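Local structure of Sodium/calcium exchanger membrane region domain-containing protein (Archaeoglobus fulgidus, 4KPP) at the calcium ion site. The protein exchanges protons for calcium ions across the membrane as a counter-transporter of the sodium/calcium exchanger family. Residues are numbered along the deposited sequence; one frame, centred on the assembly and turned at random.

The calcium ion site. Residues 330-331, 333, 335-337, 340. With CA (calcium ion), chain B.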
loop_
_atom_site.group_PDB
_atom_site.type_symbol
_atom_site.label_atom_id
_atom_site.label_comp_id
_atom_site.label_asym_id
_atom_site.label_seq_id
_atom_site.Cartn_x
_atom_site.Cartn_y
_atom_site.Cartn_z
ATOM N N ILE A 330 10.740 8.810 12.640
ATOM C CA ILE A 330 11.952 8.218 12.084
ATOM C C ILE A 330 12.357 8.887 10.773
ATOM O O ILE A 330 13.540 9.075 10.503
ATOM C CB ILE A 330 11.771 6.693 11.871
ATOM C CG1 ILE A 330 11.872 5.959 13.207
ATOM C CG2 ILE A 330 12.794 6.141 10.887
ATOM C CD1 ILE A 330 11.729 4.458 13.086
ATOM N N LEU A 331 11.369 9.261 9.968
ATOM C CA LEU A 331 11.633 9.883 8.673
ATOM C C LEU A 331 12.105 11.335 8.772
ATOM O O LEU A 331 12.614 11.892 7.800
ATOM C CB LEU A 331 10.382 9.820 7.796
ATOM C CG LEU A 331 9.812 8.434 7.494
ATOM C CD1 LEU A 331 8.563 8.551 6.636
ATOM C CD2 LEU A 331 10.853 7.543 6.828
ATOM N N ASP A 333 14.605 12.949 10.114
ATOM C CA ASP A 333 16.008 13.266 9.851
ATOM C C ASP A 333 16.404 12.949 8.404
ATOM O O ASP A 333 17.574 13.054 8.035
ATOM C CB ASP A 333 16.931 12.547 10.844
ATOM C CG ASP A 333 16.673 11.054 10.908
ATOM O OD1 ASP A 333 15.789 10.574 10.168
ATOM O OD2 ASP A 333 17.364 10.363 11.689
ATOM N N LYS A 335 16.673 10.190 7.036
ATOM C CA LYS A 335 17.566 9.038 7.023
ATOM C C LYS A 335 16.929 7.848 7.733
ATOM O O LYS A 335 16.191 8.017 8.704
ATOM C CB LYS A 335 18.897 9.389 7.691
ATOM N N ILE A 336 17.209 6.645 7.242
ATOM C CA ILE A 336 16.746 5.431 7.906
ATOM C C ILE A 336 17.940 4.590 8.335
ATOM O O ILE A 336 18.623 3.990 7.502
ATOM C CB ILE A 336 15.815 4.593 7.005
ATOM C CG1 ILE A 336 14.615 5.425 6.551
ATOM C CG2 ILE A 336 15.342 3.342 7.741
ATOM C CD1 ILE A 336 13.640 4.662 5.687
ATOM N N SER A 337 18.191 4.557 9.641
ATOM C CA SER A 337 19.339 3.840 10.180
ATOM C C SER A 337 18.994 2.381 10.462
ATOM O O SER A 337 17.833 1.978 10.364
ATOM C CB SER A 337 19.847 4.519 11.452
ATOM O OG SER A 337 18.867 4.490 12.471
ATOM N N GLU A 340 16.743 2.091 13.594
ATOM C CA GLU A 340 15.357 2.443 13.306
ATOM C C GLU A 340 14.657 1.353 12.502
ATOM O O GLU A 340 13.512 1.010 12.784
ATOM C CB GLU A 340 15.281 3.782 12.568
ATOM C CG GLU A 340 15.732 4.978 13.397
ATOM C CD GLU A 340 15.842 6.245 12.572
ATOM O OE1 GLU A 340 16.002 6.139 11.337
ATOM O OE2 GLU A 340 15.767 7.346 13.155
HETATM CA CA CA B . 15.934 8.257 10.824
#
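This calcium looks structural rather than a transported ion caught in passage: it sits in the short connection between two helices, 311-331 and 338-353, and appears to tie the turn together, although the structure alone does not exclude a regulatory or crystallisation-derived ion. All the ligands seen are protein oxygens from one stretch of chain, in a distorted six-coordinate arrangement to which unseen waters might add. Two are backbone carbonyls. Ile330 O, in the last turn of the first helix, lies 2.5 Å from CA, and Lys335 O, at the start of strand 335-337, lies 2.1 Å from it; the Lys335 side chain is incompletely modelled, and the ligand here is its backbone carbonyl. The two carboxylates each straddle the ion with both oxygens. Glu340 reaches in from the first turn of helix 338-353, its chain extended beyond CG (chi2 171°), and sets OE1 at 2.2 Å and OE2 at 2.5 Å from CA. Asp333 comes from the loop with CG in the crowded position between its backbone N and carbonyl carbon (chi1 53°), and holds the ion from somewhat farther away, but just as unevenly, OD1 at 2.4 Å and OD2 at 2.7 Å from CA. A second shell steadies both acids. Ser337 N donates a nearly straight hydrogen bond (170° at H) to Glu340 OE1, 3.2 Å away, arriving from above the carboxylate plane. Lys335 N donates a hydrogen bond to Asp333 OD1, 3.3 Å away, more steeply over the carboxylate plane, so each of these oxygens serves the metal and a backbone N-H together. An alanine in place of Asp333 would remove both carboxylate oxygens of this residue, OD1 and OD2, and the acceptor for Lys335 N, and would probably weaken calcium binding and loosen the loop. Two acids facing one cation would largely balance its charge. For the exchanger, the site most likely pins the end of one helix to the start of the next, stiffening this turn.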